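Local coordinates for protein beta-n-acetylhexosaminidase (PDB 2YLA) that releases terminal N-acetylhexosamines from glycans by hydrolysis as a family 20 glycoside hydrolase, and as a pneumococcal virulence factor probably trims host N-glycans, at residues K81-D86 / D331-E336. The protein carries 1 engineered substitution. Residues are numbered along the deposited sequence; the frame is centred on the assembly and turned at random.
With NAG (2-acetamido-2-deoxy-beta-D-glucopyranose), chain E; MAN (alpha-D-mannopyranose), chain B; EDO (1,2-ethanediol), chain I.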
loop_
_atom_site.group_PDB
_atom_site.type_symbol
_atom_site.label_atom_id
_atom_site.label_comp_id
_atom_site.label_asym_id
_atom_site.label_seq_id
_atom_site.Cartn_x
_atom_site.Cartn_y
_atom_site.Cartn_z
ATOM N N LYS A 81 4.618 14.712 -14.669
ATOM C CA LYS A 81 4.910 14.617 -16.096
ATOM C C LYS A 81 6.406 14.702 -16.371
ATOM O O LYS A 81 6.892 14.117 -17.339
ATOM C CB LYS A 81 4.163 15.705 -16.871
ATOM C CG LYS A 81 2.677 15.432 -17.027
ATOM C CD LYS A 81 1.977 16.561 -17.756
ATOM C CE LYS A 81 0.552 16.173 -18.115
ATOM N NZ LYS A 81 -0.117 17.229 -18.915
ATOM N N ALA A 82 7.128 15.432 -15.520
ATOM C CA ALA A 82 8.586 15.513 -15.607
ATOM C C ALA A 82 9.212 14.159 -15.296
ATOM O O ALA A 82 10.221 13.782 -15.897
ATOM C CB ALA A 82 9.129 16.580 -14.671
ATOM N N TYR A 83 8.604 13.435 -14.357
ATOM C CA TYR A 83 9.010 12.068 -14.060
ATOM C C TYR A 83 8.642 11.132 -15.212
ATOM O O TYR A 83 9.486 10.378 -15.708
ATOM C CB TYR A 83 8.397 11.564 -12.742
ATOM C CG TYR A 83 8.486 10.060 -12.610
ATOM C CD1 TYR A 83 9.724 9.425 -12.480
ATOM C CD2 TYR A 83 7.340 9.267 -12.650
ATOM C CE1 TYR A 83 9.818 8.046 -12.383
ATOM C CE2 TYR A 83 7.425 7.883 -12.555
ATOM C CZ TYR A 83 8.667 7.283 -12.420
ATOM O OH TYR A 83 8.766 5.918 -12.322
ATOM N N TYR A 84 7.374 11.181 -15.617
ATOM C CA TYR A 84 6.856 10.352 -16.701
ATOM C C TYR A 84 5.474 10.839 -17.132
ATOM O O TYR A 84 4.490 10.677 -16.403
ATOM C CB TYR A 84 6.817 8.869 -16.292
ATOM C CG TYR A 84 6.032 7.979 -17.233
ATOM C CD1 TYR A 84 6.491 7.719 -18.526
ATOM C CD2 TYR A 84 4.833 7.398 -16.829
ATOM C CE1 TYR A 84 5.769 6.904 -19.395
ATOM C CE2 TYR A 84 4.109 6.576 -17.687
ATOM C CZ TYR A 84 4.581 6.336 -18.968
ATOM O OH TYR A 84 3.864 5.528 -19.819
ATOM N N ASP A 85 5.415 11.445 -18.314
ATOM C CA ASP A 85 4.164 11.941 -18.879
ATOM C C ASP A 85 3.342 10.775 -19.422
ATOM O O ASP A 85 3.465 10.402 -20.593
ATOM C CB ASP A 85 4.446 12.971 -19.979
ATOM C CG ASP A 85 3.216 13.786 -20.363
ATOM O OD1 ASP A 85 2.078 13.407 -20.000
ATOM O OD2 ASP A 85 3.396 14.819 -21.042
ATOM N N ASP A 86 2.507 10.208 -18.553
ATOM C CA ASP A 86 1.675 9.059 -18.890
ATOM C C ASP A 86 0.547 9.472 -19.839
ATOM O O ASP A 86 -0.228 10.379 -19.521
ATOM C CB ASP A 86 1.102 8.436 -17.612
ATOM C CG ASP A 86 0.734 6.969 -17.776
ATOM O OD1 ASP A 86 0.233 6.581 -18.851
ATOM O OD2 ASP A 86 0.942 6.198 -16.815
ATOM N N ASP A 331 8.186 0.027 -12.270
ATOM C CA ASP A 331 9.517 0.655 -12.361
ATOM C C ASP A 331 9.787 1.311 -13.717
ATOM O O ASP A 331 10.307 2.428 -13.777
ATOM C CB ASP A 331 10.618 -0.351 -12.013
ATOM C CG ASP A 331 10.564 -0.799 -10.559
ATOM O OD1 ASP A 331 9.453 -1.042 -10.046
ATOM O OD2 ASP A 331 11.638 -0.914 -9.930
ATOM N N ARG A 332 9.451 0.607 -14.797
ATOM C CA ARG A 332 9.285 1.238 -16.100
ATOM C C ARG A 332 7.786 1.443 -16.309
ATOM O O ARG A 332 7.074 0.493 -16.636
ATOM C CB ARG A 332 9.864 0.377 -17.227
ATOM C CG ARG A 332 11.389 0.254 -17.243
ATOM C CD ARG A 332 11.845 -1.072 -16.656
ATOM N NE ARG A 332 11.043 -2.181 -17.172
ATOM C CZ ARG A 332 10.927 -3.363 -16.580
ATOM N NH1 ARG A 332 11.568 -3.603 -15.444
ATOM N NH2 ARG A 332 10.165 -4.306 -17.121
ATOM N N PRO A 333 7.296 2.679 -16.109
ATOM C CA PRO A 333 5.850 2.901 -16.152
ATOM C C PRO A 333 5.248 2.863 -17.561
ATOM O O PRO A 333 4.023 2.825 -17.702
ATOM C CB PRO A 333 5.682 4.290 -15.518
ATOM C CG PRO A 333 7.031 4.666 -14.974
ATOM C CD PRO A 333 8.024 3.914 -15.780
ATOM N N SER A 334 6.098 2.863 -18.586
ATOM C CA SER A 334 5.635 2.751 -19.971
ATOM C C SER A 334 5.306 1.304 -20.359
ATOM O O SER A 334 4.761 1.057 -21.438
ATOM C CB SER A 334 6.654 3.358 -20.938
ATOM O OG SER A 334 7.871 2.637 -20.907
ATOM N N ALA A 335 5.636 0.356 -19.483
ATOM C CA ALA A 335 5.256 -1.041 -19.685
ATOM C C ALA A 335 3.748 -1.196 -19.529
ATOM O O ALA A 335 3.124 -0.514 -18.711
ATOM C CB ALA A 335 5.990 -1.948 -18.711
ATOM N N GLU A 336 3.173 -2.091 -20.324
ATOM C CA GLU A 336 1.729 -2.293 -20.357
ATOM C C GLU A 336 1.221 -2.938 -19.068
ATOM O O GLU A 336 1.767 -3.949 -18.617
ATOM C CB GLU A 336 1.358 -3.158 -21.566
ATOM C CG GLU A 336 -0.114 -3.102 -21.976
ATOM C CD GLU A 336 -0.441 -4.022 -23.148
ATOM O OE1 GLU A 336 0.455 -4.293 -23.981
ATOM O OE2 GLU A 336 -1.603 -4.478 -23.238
HETATM C C1 NAG E . 12.450 -2.134 -4.725
HETATM C C2 NAG E . 11.710 -0.805 -4.422
HETATM C C3 NAG E . 10.519 -0.474 -5.329
HETATM C C4 NAG E . 10.545 -1.303 -6.599
HETATM C C5 NAG E . 10.566 -2.777 -6.209
HETATM C C6 NAG E . 10.474 -3.685 -7.429
HETATM C C7 NAG E . 10.445 -1.385 -2.320
HETATM C C8 NAG E . 10.265 -0.971 -0.891
HETATM N N2 NAG E . 11.328 -0.657 -3.015
HETATM O O3 NAG E . 10.533 0.898 -5.657
HETATM O O4 NAG E . 9.420 -0.990 -7.387
HETATM O O5 NAG E . 11.742 -3.116 -5.489
HETATM O O6 NAG E . 11.684 -3.660 -8.155
HETATM O O7 NAG E . 9.801 -2.338 -2.763
HETATM C C1 MAN B . 15.642 -3.280 -5.691
HETATM C C2 MAN B . 14.325 -2.680 -6.202
HETATM C C3 MAN B . 14.595 -1.873 -7.477
HETATM C C4 MAN B . 15.696 -0.834 -7.267
HETATM C C5 MAN B . 16.934 -1.469 -6.630
HETATM C C6 MAN B . 17.966 -0.420 -6.223
HETATM O O2 MAN B . 13.781 -1.810 -5.218
HETATM O O3 MAN B . 13.425 -1.215 -7.903
HETATM O O4 MAN B . 16.030 -0.249 -8.506
HETATM O O5 MAN B . 16.583 -2.233 -5.483
HETATM O O6 MAN B . 19.178 -0.670 -6.900
HETATM C C1 EDO I . 10.191 3.688 -18.821
HETATM O O1 EDO I . 9.200 4.717 -18.729
HETATM C C2 EDO I . 11.572 4.275 -18.549
HETATM O O2 EDO I . 12.282 3.423 -17.639
HETATM O O HOH W 1 10.911 4.531 -12.234
#
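Pro-333 wedges its ring against two consecutive tyrosines, Tyr-83 and Tyr-84. Pro-333 CB lies over one face of the Tyr-84 ring, 3.5 Å from Tyr-84 CD2, and the two side chains run antiparallel alongside one another. Pro-333 CG turns to the other tyrosine and meets Tyr-83 OH at 3.4 Å, an oblique approach. Proline suits the spot because its compact, rigid ring offers an apolar surface to both aromatics. Farther along the Tyr-84 ring, the phenol oxygen reaches Ser-334, with Tyr-84 OH 3.3 Å from Ser-334 CA. Both tyrosines hold CG anti to the backbone N (chi1 164° and 168°), which carries the long phenols across to the loop.

One water, in the plane of the Tyr-83 ring, bridges Tyr-83 OH at 2.6 Å and Asp-331 O, to which it donates, at 2.7 Å. The carboxylate of Asp-331 is bound to the sugars: OD1 accepts from O4 of an N-acetylglucosamine at 2.7 Å, and OD2 from O3 of a mannose at 2.7 Å. Two acceptor oxygens suit an acid to gripping neighbouring sugar hydroxyls, consistent with glycan recognition.

A type I turn from Arg-332 to Ala-335, closed by Ala-335 N bonding to Arg-332 O, sets Pro-333 at the bend, and Lys-20 NZ bonds to Pro-333 O and Ala-335 O. Tyr-83 lies in the C-terminal part of helix 69-84, and Tyr-84 follows it. They meet the loop between strand 321-329 and helix 339-351 on the surface of the TIM-barrel catalytic domain, where strand 321-329 runs parallel to strands 10-16 and 272-274.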